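Local atomic coordinates of dTDP Sugar Isomerase (Desulfovibrio desulfuricans subsp. desulfuricans str. G20, PDB entry 3EJK), a protein that probably catalyses the 3,5-epimerization of dTDP-4-dehydro-6-deoxy-alpha-D-glucose to dTDP-4-dehydro-beta-L-rhamnose, working as a cupin-fold enzyme that forms a dimer. Residues Pro37-Leu42 / Leu107-Asn112; Lys66-His71 / Phe161-Ala166; Gln76-Pro81 / Val122-Ala127; Leu89-Gly92 / Pro97-Gly100. All blocks are in the same frame, centred on the assembly; numbering follows the deposited sequence.

Interaction 1: residues Pro37-Leu42 / Leu107-Asn112; sequences PVLHML and LGRPDN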
loop_
_atom_site.group_PDB
_atom_site.type_symbol
_atom_site.label_atom_id
_atom_site.label_comp_id
_atom_site.label_asym_id
_atom_site.label_seq_id
_atom_site.Cartn_x
_atom_site.Cartn_y
_atom_site.Cartn_z
ATOM N N PRO A 37 6.082 3.890 12.258
ATOM C CA PRO A 37 4.673 3.703 12.512
ATOM C C PRO A 37 3.952 2.772 11.587
ATOM O O PRO A 37 4.386 2.486 10.472
ATOM C CB PRO A 37 4.110 5.124 12.340
ATOM C CG PRO A 37 5.010 5.744 11.321
ATOM C CD PRO A 37 6.373 5.226 11.705
ATOM N N VAL A 38 2.836 2.308 12.121
ATOM C CA VAL A 38 1.862 1.506 11.378
ATOM C C VAL A 38 0.816 2.487 10.865
ATOM O O VAL A 38 0.277 3.325 11.611
ATOM C CB VAL A 38 1.222 0.427 12.255
ATOM C CG1 VAL A 38 0.043 -0.206 11.568
ATOM C CG2 VAL A 38 2.275 -0.622 12.664
ATOM N N LEU A 39 0.568 2.392 9.573
ATOM C CA LEU A 39 -0.364 3.270 8.899
ATOM C C LEU A 39 -1.566 2.514 8.381
ATOM O O LEU A 39 -1.450 1.636 7.530
ATOM C CB LEU A 39 0.340 3.962 7.743
ATOM C CG LEU A 39 1.694 4.584 8.085
ATOM C CD1 LEU A 39 2.400 5.063 6.835
ATOM C CD2 LEU A 39 1.473 5.714 9.094
ATOM N N HIS A 40 -2.732 2.871 8.899
ATOM C CA HIS A 40 -3.954 2.227 8.429
ATOM C C HIS A 40 -4.387 2.720 7.068
ATOM O O HIS A 40 -3.987 3.775 6.596
ATOM C CB HIS A 40 -5.137 2.385 9.378
ATOM C CG HIS A 40 -5.000 1.589 10.633
ATOM N ND1 HIS A 40 -5.840 1.744 11.709
ATOM C CD2 HIS A 40 -4.079 0.672 11.004
ATOM C CE1 HIS A 40 -5.485 0.908 12.668
ATOM N NE2 HIS A 40 -4.403 0.261 12.275
HETATM N N MSE A 41 -5.219 1.899 6.458
HETATM C CA MSE A 41 -5.850 2.252 5.200
HETATM C C MSE A 41 -7.328 1.846 5.153
HETATM O O MSE A 41 -8.233 2.696 5.084
HETATM C CB MSE A 41 -5.119 1.662 3.998
HETATM C CG MSE A 41 -5.683 2.238 2.735
HETATM SE SE MSE A 41 -4.858 1.622 1.115
HETATM C CE MSE A 41 -5.913 2.692 -0.215
ATOM N N LEU A 42 -7.560 0.540 5.201
ATOM C CA LEU A 42 -8.925 0.031 5.091
ATOM C C LEU A 42 -9.108 -1.339 5.701
ATOM O O LEU A 42 -8.235 -2.201 5.628
ATOM C CB LEU A 42 -9.292 -0.025 3.596
ATOM C CG LEU A 42 -10.729 -0.012 3.094
ATOM C CD1 LEU A 42 -11.484 1.236 3.574
ATOM C CD2 LEU A 42 -10.657 -0.101 1.558
ATOM N N LEU A 107 -2.686 15.150 0.038
ATOM C CA LEU A 107 -2.574 13.853 0.710
ATOM C C LEU A 107 -1.134 13.520 1.033
ATOM O O LEU A 107 -0.241 13.606 0.178
ATOM C CB LEU A 107 -3.169 12.718 -0.132
ATOM C CG LEU A 107 -4.683 12.737 -0.389
ATOM C CD1 LEU A 107 -5.072 11.549 -1.260
ATOM C CD2 LEU A 107 -5.477 12.720 0.925
ATOM N N GLY A 108 -0.938 13.122 2.284
ATOM C CA GLY A 108 0.388 12.754 2.798
ATOM C C GLY A 108 0.660 13.142 4.235
ATOM O O GLY A 108 0.032 14.021 4.815
ATOM N N ARG A 109 1.615 12.418 4.788
ATOM C CA ARG A 109 2.096 12.596 6.152
ATOM C C ARG A 109 2.920 13.863 6.284
ATOM O O ARG A 109 3.566 14.277 5.337
ATOM C CB ARG A 109 2.927 11.384 6.592
ATOM C CG ARG A 109 2.101 10.141 6.727
ATOM C CD ARG A 109 2.905 9.083 7.467
ATOM N NE ARG A 109 3.790 8.401 6.564
ATOM C CZ ARG A 109 4.934 7.828 6.896
ATOM N NH1 ARG A 109 5.412 7.901 8.125
ATOM N NH2 ARG A 109 5.614 7.216 5.959
ATOM N N PRO A 110 2.939 14.444 7.491
ATOM C CA PRO A 110 2.238 13.775 8.574
ATOM C C PRO A 110 0.881 14.332 8.916
ATOM O O PRO A 110 0.149 13.726 9.695
ATOM C CB PRO A 110 3.141 14.054 9.762
ATOM C CG PRO A 110 3.633 15.436 9.497
ATOM C CD PRO A 110 3.791 15.536 7.988
ATOM N N ASP A 111 0.539 15.464 8.326
ATOM C CA ASP A 111 -0.685 16.144 8.710
ATOM C C ASP A 111 -1.845 15.958 7.772
ATOM O O ASP A 111 -2.942 16.432 8.042
ATOM C CB ASP A 111 -0.427 17.641 8.876
ATOM C CG ASP A 111 0.603 17.944 9.955
ATOM O OD1 ASP A 111 0.740 17.128 10.883
ATOM O OD2 ASP A 111 1.241 19.021 9.878
ATOM N N ASN A 112 -1.605 15.251 6.684
ATOM C CA ASN A 112 -2.643 15.045 5.688
ATOM C C ASN A 112 -2.850 13.601 5.305
ATOM O O ASN A 112 -3.157 13.286 4.146
ATOM C CB ASN A 112 -2.312 15.856 4.452
ATOM C CG ASN A 112 -2.538 17.347 4.664
ATOM O OD1 ASN A 112 -3.661 17.795 4.853
ATOM N ND2 ASN A 112 -1.473 18.108 4.636
#
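Leu39 and Arg109 carry this contact, an aliphatic branch laid against the flat end of an arginine. The CD1 methyl of Leu39 sits over one face of the guanidinium group, displaced toward its rim, and comes closest to Arg109 NE at 3.6 Å. The other methyl, CD2, takes the aliphatic part of the same side chain, 4.0 Å from Arg109 CD, so that the fork of the leucine spans the junction between methylene and guanidinium. The two side chains cross at about a right angle. In Arg109 the chain leaves the backbone with CG beside the N (chi1 -67°), runs extended through chi2 and then bends at chi3 (-82°); this bend swings the guanidinium round and offers a face to the leucine. Pro37 adds a looser, oblique contact, its ring atom CG lying 3.9 Å from Arg109 NH1. No hydrogen bond joins the two segments, and the polar rim of the arginine has other partners: NH2 donates to the carbonyl O of Pro81 and forms a salt bridge with Glu59 of the second subunit. Leu39 therefore packs on a cation whose position is probably set largely by partners beyond this pair, one of them across the dimer interface. Strand 38-43 pairs with strand 24-31 and, through Leu39, His40 and Leu42, forms an antiparallel ladder with a strand of the second subunit, so the sheet runs on across the interface, while Arg109 lies in the turn that strand 102-108 leads into; the contact thus bridges the two sheets of the cupin fold at their dimer-facing margin.

Interaction 2: residues Lys66-His71 / Phe161-Ala166; sequences KAWKRH and FSWAGA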
loop_
_atom_site.group_PDB
_atom_site.type_symbol
_atom_site.label_atom_id
_atom_site.label_comp_id
_atom_site.label_asym_id
_atom_site.label_seq_id
_atom_site.Cartn_x
_atom_site.Cartn_y
_atom_site.Cartn_z
ATOM N N LYS A 66 0.372 13.051 -12.931
ATOM C CA LYS A 66 -0.400 11.966 -13.545
ATOM C C LYS A 66 -1.846 12.408 -13.666
ATOM O O LYS A 66 -2.618 12.381 -12.705
ATOM C CB LYS A 66 -0.306 10.661 -12.757
ATOM C CG LYS A 66 1.091 10.057 -12.736
ATOM C CD LYS A 66 1.080 8.678 -12.085
ATOM C CE LYS A 66 2.440 7.993 -12.211
ATOM N NZ LYS A 66 2.375 6.528 -11.920
ATOM N N ALA A 67 -2.190 12.852 -14.861
ATOM C CA ALA A 67 -3.541 13.392 -15.126
ATOM C C ALA A 67 -3.869 13.247 -16.612
ATOM O O ALA A 67 -2.958 13.275 -17.430
ATOM C CB ALA A 67 -3.587 14.856 -14.722
ATOM N N TRP A 68 -5.126 13.069 -17.015
ATOM C CA TRP A 68 -6.307 12.960 -16.183
ATOM C C TRP A 68 -6.916 11.605 -16.441
ATOM O O TRP A 68 -6.771 11.043 -17.523
ATOM C CB TRP A 68 -7.360 13.982 -16.593
ATOM C CG TRP A 68 -6.984 15.409 -16.382
ATOM C CD1 TRP A 68 -6.418 16.247 -17.283
ATOM C CD2 TRP A 68 -7.165 16.162 -15.185
ATOM N NE1 TRP A 68 -6.219 17.485 -16.721
ATOM C CE2 TRP A 68 -6.666 17.456 -15.428
ATOM C CE3 TRP A 68 -7.678 15.862 -13.918
ATOM C CZ2 TRP A 68 -6.699 18.450 -14.473
ATOM C CZ3 TRP A 68 -7.714 16.845 -12.976
ATOM C CH2 TRP A 68 -7.233 18.131 -13.252
ATOM N N LYS A 69 -7.606 11.103 -15.439
ATOM C CA LYS A 69 -8.272 9.802 -15.531
ATOM C C LYS A 69 -9.702 9.885 -15.027
ATOM O O LYS A 69 -10.024 10.645 -14.102
ATOM C CB LYS A 69 -7.536 8.765 -14.670
ATOM C CG LYS A 69 -7.827 7.341 -15.079
ATOM C CD LYS A 69 -7.387 7.204 -16.540
ATOM C CE LYS A 69 -6.951 5.837 -16.889
ATOM N NZ LYS A 69 -5.590 5.669 -16.381
ATOM N N ARG A 70 -10.501 8.999 -15.604
ATOM C CA ARG A 70 -11.915 8.818 -15.290
ATOM C C ARG A 70 -12.332 7.357 -15.463
ATOM O O ARG A 70 -11.903 6.698 -16.403
ATOM C CB ARG A 70 -12.781 9.717 -16.212
ATOM C CG ARG A 70 -14.235 9.682 -15.838
ATOM C CD ARG A 70 -15.041 10.810 -16.414
ATOM N NE ARG A 70 -15.214 10.712 -17.842
ATOM C CZ ARG A 70 -16.039 11.493 -18.528
ATOM N NH1 ARG A 70 -16.777 12.387 -17.876
ATOM N NH2 ARG A 70 -16.146 11.361 -19.850
ATOM N N HIS A 71 -13.137 6.857 -14.533
ATOM C CA HIS A 71 -13.697 5.491 -14.620
ATOM C C HIS A 71 -15.210 5.555 -14.698
ATOM O O HIS A 71 -15.837 6.398 -14.049
ATOM C CB HIS A 71 -13.290 4.626 -13.423
ATOM C CG HIS A 71 -11.855 4.226 -13.432
ATOM N ND1 HIS A 71 -11.438 2.968 -13.811
ATOM C CD2 HIS A 71 -10.737 4.926 -13.135
ATOM C CE1 HIS A 71 -10.120 2.913 -13.738
ATOM N NE2 HIS A 71 -9.673 4.081 -13.309
ATOM N N PHE A 161 -8.439 22.945 -14.946
ATOM C CA PHE A 161 -7.329 23.105 -14.019
ATOM C C PHE A 161 -5.989 22.975 -14.725
ATOM O O PHE A 161 -5.732 21.996 -15.418
ATOM C CB PHE A 161 -7.394 22.094 -12.869
ATOM C CG PHE A 161 -6.281 22.262 -11.871
ATOM C CD1 PHE A 161 -6.398 23.168 -10.847
ATOM C CD2 PHE A 161 -5.110 21.528 -11.976
ATOM C CE1 PHE A 161 -5.366 23.343 -9.925
ATOM C CE2 PHE A 161 -4.075 21.697 -11.067
ATOM C CZ PHE A 161 -4.209 22.617 -10.033
ATOM N N SER A 162 -5.128 23.949 -14.469
ATOM C CA SER A 162 -3.799 24.000 -15.083
ATOM C C SER A 162 -2.695 23.429 -14.210
ATOM O O SER A 162 -2.219 24.061 -13.284
ATOM C CB SER A 162 -3.441 25.434 -15.445
ATOM O OG SER A 162 -2.154 25.499 -16.012
ATOM N N TRP A 163 -2.270 22.230 -14.544
ATOM C CA TRP A 163 -1.184 21.597 -13.812
ATOM C C TRP A 163 0.086 22.372 -14.005
ATOM O O TRP A 163 0.944 22.405 -13.137
ATOM C CB TRP A 163 -0.954 20.150 -14.246
ATOM C CG TRP A 163 -1.927 19.273 -13.632
ATOM C CD1 TRP A 163 -2.967 18.646 -14.238
ATOM C CD2 TRP A 163 -2.008 18.946 -12.245
ATOM N NE1 TRP A 163 -3.679 17.929 -13.316
ATOM C CE2 TRP A 163 -3.115 18.100 -12.082
ATOM C CE3 TRP A 163 -1.254 19.292 -11.122
ATOM C CZ2 TRP A 163 -3.492 17.598 -10.847
ATOM C CZ3 TRP A 163 -1.632 18.782 -9.892
ATOM C CH2 TRP A 163 -2.738 17.949 -9.766
ATOM N N ALA A 164 0.175 23.037 -15.143
ATOM C CA ALA A 164 1.404 23.779 -15.465
ATOM C C ALA A 164 1.559 24.955 -14.522
ATOM O O ALA A 164 2.653 25.438 -14.257
ATOM C CB ALA A 164 1.387 24.259 -16.895
ATOM N N GLY A 165 0.433 25.391 -13.996
ATOM C CA GLY A 165 0.396 26.547 -13.126
ATOM C C GLY A 165 0.425 26.185 -11.660
ATOM O O GLY A 165 0.531 27.049 -10.805
ATOM N N ALA A 166 0.354 24.901 -11.367
ATOM C CA ALA A 166 0.311 24.441 -9.954
ATOM C C ALA A 166 1.596 24.653 -9.174
ATOM O O ALA A 166 2.700 24.544 -9.692
ATOM C CB ALA A 166 -0.091 22.956 -9.866
#
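Trp68 reaches from strand 65-71 into the loop at 161-166, where Trp163 and Phe161 receive the far end of its indole. From CB the ring system leaves with CG beside the backbone N (chi1 -65°), and the five-membered ring turns its NE1 to the carbonyl O of Gln154 in a weak hydrogen bond. At the ring fusion CE2 already lies 3.7 Å from Trp163 NE1. The next atom out, CZ2, is closest, 3.3 Å from Trp163 NE1, which stands over one face of the Trp68 ring near its rim. At the tip CH2 meets Phe161 CB at 4.0 Å, while Phe161 O lies at the ring edge, near its plane. The two indoles meet obliquely, with planes at 46°. The peptide between Ala67 and Trp68 is cis, and Ala67 CB lies over the same face of the Trp68 ring as well as 3.4 Å from Trp163 NE1. Within the loop, the Phe161 ring sets CE2 over the centre of one face of Trp163. Val88 of strand 84-90 touches all three. With no hydrogen bond between the segments, aromatic and van der Waals packing centred on Trp163 NE1 joins the loop after strand 149-151 to the sheet of strands 65-71 and 84-90.

Interaction 3: residues Gln76-Pro81 / Val122-Ala127; sequences QLFAVP and VWYGFA
An aromatic cluster of Phe78, Tyr124 and Phe126 lies between the two sheets of the cupin beta-sandwich. Strands 76-81 and 123-127 belong to opposite sheets and run nearly in the same direction, their axes 11.4 Å apart at an angle of 16°, a spacing bridged by side chains. Phe78 is the shared member. It directs its ring edge toward the faces of both other rings in offset edge-to-face pairs, with planes at 89° in each case. The centroid separation is 5.8 Å to Tyr124 and 5.4 Å to Phe126. The closer approach is made by Phe78 CE2, which lies 3.6 Å from Phe126 CD2; Phe78 CZ touches both rings, 3.7 Å from Phe126 CE2 and 4.0 Å from Tyr124 CE2. Both partners on strand 123-128 hold CG between the backbone N and the carbonyl carbon, which sends their rings side by side from alternate residues toward Phe78. Gln76 closes the tyrosine end of the cluster. Its chain, bent at chi2, crosses Tyr124 at about a right angle and packs CG against the ring, 3.7 Å from CE1, with the amide plane tilted 36° from the ring. OE1 accepts a hydrogen bond from Asn138 ND2, while Tyr124 OH is hydrogen-bonded to a bound citrate, probably from the crystallisation liquor. Gln76 CD rests 3.4 Å from Tyr124 OH, a packing contact.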
loop_
_atom_site.group_PDB
_atom_site.type_symbol
_atom_site.label_atom_id
_atom_site.label_comp_id
_atom_site.label_asym_id
_atom_site.label_seq_id
_atom_site.Cartn_x
_atom_site.Cartn_y
_atom_site.Cartn_z
ATOM N N GLN A 76 -12.475 5.002 -6.514
ATOM C CA GLN A 76 -11.091 5.002 -6.034
ATOM C C GLN A 76 -11.058 5.329 -4.549
ATOM O O GLN A 76 -11.888 6.092 -4.040
ATOM C CB GLN A 76 -10.233 6.057 -6.758
ATOM C CG GLN A 76 -10.504 6.251 -8.248
ATOM C CD GLN A 76 -10.460 4.978 -9.068
ATOM O OE1 GLN A 76 -9.577 4.130 -8.893
ATOM N NE2 GLN A 76 -11.385 4.870 -10.030
ATOM N N LEU A 77 -10.112 4.685 -3.866
ATOM C CA LEU A 77 -9.809 4.952 -2.443
ATOM C C LEU A 77 -8.290 5.096 -2.318
ATOM O O LEU A 77 -7.546 4.117 -2.243
ATOM C CB LEU A 77 -10.348 3.887 -1.485
ATOM C CG LEU A 77 -11.867 3.810 -1.345
ATOM C CD1 LEU A 77 -12.248 2.626 -0.464
ATOM C CD2 LEU A 77 -12.411 5.089 -0.793
ATOM N N PHE A 78 -7.875 6.358 -2.341
ATOM C CA PHE A 78 -6.472 6.776 -2.290
ATOM C C PHE A 78 -5.968 7.004 -0.883
ATOM O O PHE A 78 -6.613 7.655 -0.060
ATOM C CB PHE A 78 -6.271 8.136 -2.987
ATOM C CG PHE A 78 -6.135 8.086 -4.488
ATOM C CD1 PHE A 78 -6.513 6.994 -5.222
ATOM C CD2 PHE A 78 -5.681 9.222 -5.165
ATOM C CE1 PHE A 78 -6.390 6.988 -6.612
ATOM C CE2 PHE A 78 -5.579 9.233 -6.563
ATOM C CZ PHE A 78 -5.945 8.103 -7.277
ATOM N N ALA A 79 -4.766 6.492 -0.657
ATOM C CA ALA A 79 -3.983 6.819 0.547
ATOM C C ALA A 79 -2.560 7.060 0.080
ATOM O O ALA A 79 -2.136 6.495 -0.912
ATOM C CB ALA A 79 -4.057 5.753 1.643
ATOM N N VAL A 80 -1.861 7.958 0.769
ATOM C CA VAL A 80 -0.489 8.335 0.392
ATOM C C VAL A 80 0.460 8.132 1.587
ATOM O O VAL A 80 0.743 9.060 2.351
ATOM C CB VAL A 80 -0.436 9.790 -0.117
ATOM C CG1 VAL A 80 0.993 10.188 -0.449
ATOM C CG2 VAL A 80 -1.359 9.962 -1.384
ATOM N N PRO A 81 0.965 6.914 1.746
ATOM C CA PRO A 81 1.798 6.600 2.916
ATOM C C PRO A 81 3.230 7.065 2.828
ATOM O O PRO A 81 3.935 7.108 3.836
ATOM C CB PRO A 81 1.762 5.078 2.983
ATOM C CG PRO A 81 1.411 4.636 1.606
ATOM C CD PRO A 81 0.742 5.754 0.883
ATOM N N VAL A 122 -15.918 10.862 -12.283
ATOM C CA VAL A 122 -15.281 12.096 -11.853
ATOM C C VAL A 122 -13.834 12.017 -12.320
ATOM O O VAL A 122 -13.140 11.032 -12.053
ATOM C CB VAL A 122 -15.298 12.293 -10.321
ATOM C CG1 VAL A 122 -14.382 13.465 -9.907
ATOM C CG2 VAL A 122 -16.709 12.536 -9.823
ATOM N N TRP A 123 -13.402 13.037 -13.051
ATOM C CA TRP A 123 -12.016 13.121 -13.518
ATOM C C TRP A 123 -11.079 13.398 -12.363
ATOM O O TRP A 123 -11.381 14.185 -11.460
ATOM C CB TRP A 123 -11.819 14.235 -14.538
ATOM C CG TRP A 123 -12.459 14.025 -15.881
ATOM C CD1 TRP A 123 -13.633 14.572 -16.324
ATOM C CD2 TRP A 123 -11.938 13.260 -16.970
ATOM N NE1 TRP A 123 -13.883 14.176 -17.620
ATOM C CE2 TRP A 123 -12.859 13.365 -18.036
ATOM C CE3 TRP A 123 -10.791 12.481 -17.147
ATOM C CZ2 TRP A 123 -12.660 12.729 -19.248
ATOM C CZ3 TRP A 123 -10.606 11.849 -18.359
ATOM C CH2 TRP A 123 -11.536 11.959 -19.379
ATOM N N TYR A 124 -9.933 12.741 -12.411
ATOM C CA TYR A 124 -8.889 12.954 -11.410
ATOM C C TYR A 124 -7.474 13.005 -11.978
ATOM O O TYR A 124 -7.151 12.454 -13.006
ATOM C CB TYR A 124 -8.991 11.969 -10.239
ATOM C CG TYR A 124 -8.897 10.506 -10.592
ATOM C CD1 TYR A 124 -10.024 9.773 -10.902
ATOM C CD2 TYR A 124 -7.677 9.853 -10.575
ATOM C CE1 TYR A 124 -9.935 8.411 -11.213
ATOM C CE2 TYR A 124 -7.566 8.512 -10.886
ATOM C CZ TYR A 124 -8.697 7.790 -11.200
ATOM O OH TYR A 124 -8.589 6.444 -11.510
ATOM N N GLY A 125 -6.676 13.783 -11.283
ATOM C CA GLY A 125 -5.263 13.962 -11.590
ATOM C C GLY A 125 -4.517 14.221 -10.297
ATOM O O GLY A 125 -5.101 14.666 -9.311
ATOM N N PHE A 126 -3.230 13.920 -10.295
ATOM C CA PHE A 126 -2.421 14.167 -9.102
ATOM C C PHE A 126 -0.953 14.321 -9.434
ATOM O O PHE A 126 -0.478 13.865 -10.479
ATOM C CB PHE A 126 -2.645 13.081 -8.036
ATOM C CG PHE A 126 -2.442 11.669 -8.533
ATOM C CD1 PHE A 126 -1.200 11.087 -8.522
ATOM C CD2 PHE A 126 -3.512 10.924 -9.005
ATOM C CE1 PHE A 126 -1.013 9.785 -8.958
ATOM C CE2 PHE A 126 -3.337 9.638 -9.454
ATOM C CZ PHE A 126 -2.078 9.063 -9.436
ATOM N N ALA A 127 -0.266 15.011 -8.537
ATOM C CA ALA A 127 1.161 15.280 -8.660
ATOM C C ALA A 127 1.874 15.270 -7.320
ATOM O O ALA A 127 1.329 15.668 -6.308
ATOM C CB ALA A 127 1.390 16.623 -9.356
#

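Interaction 4: residues Leu89-Gly92 / Pro97-Gly100; sequences LYDG and PTSG
The turn that connects strand 84-90 to strand 102-108 is closed, at the outer end of a beta hairpin, by Asp91 facing Thr98 and Gly100. Two hydrogen bonds cross it, one from backbone and one from side chain. Gly100 N donates to Asp91 O at 2.7 Å, with an N-H...O angle of 160°. The hydroxyl of Thr98 donates from OG1 to Asp91 OD2 at 2.6 Å, meeting the anti lone pair, the one away from the other carboxylate oxygen. Torsions bring these groups together: Asp91 carries CG opposite its backbone N (chi1 -165°), extending the carboxylate across the turn, and Thr98 places OG1 between its N and carbonyl carbon. The side chains cross at about a right angle. Tyr90 flanks the turn, with Gly100 O at its ring edge, near the plane, and 3.4 Å from CE1. Gly100 adopts a positive phi of 87°, which suits a residue without a side chain.

The carboxylate is used on both oxygens, since OD1 forms a salt bridge with Arg93 NE and OD2 also accepts a hydrogen bond from Ser96 OG. Thr98 OG1 in turn accepts from Glu21 N, linking the turn to the N-terminal part of the chain. Although Thr98 O, a second acceptor, lies 3.2 Å from Asp91 OD2 without a bond, so many donors around a buried aspartate probably favour its ionised form on balance and fix its rotation.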
loop_
_atom_site.group_PDB
_atom_site.type_symbol
_atom_site.label_atom_id
_atom_site.label_comp_id
_atom_site.label_asym_id
_atom_site.label_seq_id
_atom_site.Cartn_x
_atom_site.Cartn_y
_atom_site.Cartn_z
ATOM N N LEU A 89 -9.809 17.059 -8.446
ATOM C CA LEU A 89 -10.999 16.357 -8.939
ATOM C C LEU A 89 -11.832 17.347 -9.728
ATOM O O LEU A 89 -11.920 18.504 -9.370
ATOM C CB LEU A 89 -11.844 15.802 -7.776
ATOM C CG LEU A 89 -11.149 14.891 -6.751
ATOM C CD1 LEU A 89 -12.217 14.278 -5.840
ATOM C CD2 LEU A 89 -10.391 13.825 -7.457
ATOM N N TYR A 90 -12.377 16.875 -10.842
ATOM C CA TYR A 90 -13.244 17.679 -11.716
ATOM C C TYR A 90 -14.517 16.930 -12.063
ATOM O O TYR A 90 -14.485 15.843 -12.639
ATOM C CB TYR A 90 -12.542 18.096 -12.998
ATOM C CG TYR A 90 -13.519 18.693 -13.983
ATOM C CD1 TYR A 90 -14.189 19.870 -13.689
ATOM C CD2 TYR A 90 -13.781 18.071 -15.195
ATOM C CE1 TYR A 90 -15.096 20.406 -14.562
ATOM C CE2 TYR A 90 -14.674 18.621 -16.082
ATOM C CZ TYR A 90 -15.325 19.777 -15.759
ATOM O OH TYR A 90 -16.226 20.305 -16.634
ATOM N N ASP A 91 -15.629 17.531 -11.671
ATOM C CA ASP A 91 -16.957 16.935 -11.878
ATOM C C ASP A 91 -17.515 17.223 -13.268
ATOM O O ASP A 91 -18.125 18.260 -13.516
ATOM C CB ASP A 91 -17.924 17.429 -10.812
ATOM C CG ASP A 91 -19.176 16.598 -10.730
ATOM O OD1 ASP A 91 -19.438 15.809 -11.670
ATOM O OD2 ASP A 91 -19.895 16.747 -9.714
ATOM N N GLY A 92 -17.311 16.253 -14.148
ATOM C CA GLY A 92 -17.782 16.334 -15.526
ATOM C C GLY A 92 -19.164 15.732 -15.706
ATOM O O GLY A 92 -19.683 15.649 -16.817
ATOM N N PRO A 97 -25.181 17.679 -9.007
ATOM C CA PRO A 97 -25.484 18.981 -8.429
ATOM C C PRO A 97 -24.236 19.835 -8.253
ATOM O O PRO A 97 -24.338 20.996 -7.903
ATOM C CB PRO A 97 -26.114 18.635 -7.083
ATOM C CG PRO A 97 -25.614 17.285 -6.760
ATOM C CD PRO A 97 -25.372 16.576 -8.052
ATOM N N THR A 98 -23.074 19.253 -8.512
ATOM C CA THR A 98 -21.807 19.991 -8.430
ATOM C C THR A 98 -21.121 19.913 -9.782
ATOM O O THR A 98 -19.925 19.986 -9.901
ATOM C CB THR A 98 -20.844 19.467 -7.339
ATOM O OG1 THR A 98 -20.471 18.100 -7.612
ATOM C CG2 THR A 98 -21.475 19.577 -5.940
ATOM N N SER A 99 -21.919 19.764 -10.814
ATOM C CA SER A 99 -21.381 19.724 -12.176
ATOM C C SER A 99 -20.461 20.919 -12.459
ATOM O O SER A 99 -20.796 22.071 -12.215
ATOM C CB SER A 99 -22.512 19.714 -13.206
ATOM O OG SER A 99 -22.003 19.569 -14.523
ATOM N N GLY A 100 -19.306 20.620 -13.016
ATOM C CA GLY A 100 -18.368 21.655 -13.433
ATOM C C GLY A 100 -17.412 22.133 -12.372
ATOM O O GLY A 100 -16.508 22.899 -12.663
#

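Overall arrangement
The centre of interaction 3 lies about 1 Å from that of the chain, and the other three are arranged around it. It meets interaction 1 through Arg109 NH2 and Pro81 O, 2.7 Å apart, and interaction 2 through strand pairing, with Lys69 O 2.7 Å from Tyr124 N. Strand 84-90 carries the same sheet on to interaction 4, whose Tyr90 N is 2.9 Å from Trp123 O. Interaction 1, at the dimer interface, and interaction 4, at a surface turn, are farthest apart, their centres separated by 27 Å. Bound citrate, probably from the crystallisation liquor, is contacted by Lys66, Lys69 and His71 of interaction 2 and by Tyr124 of interaction 3, and may mark the substrate pocket.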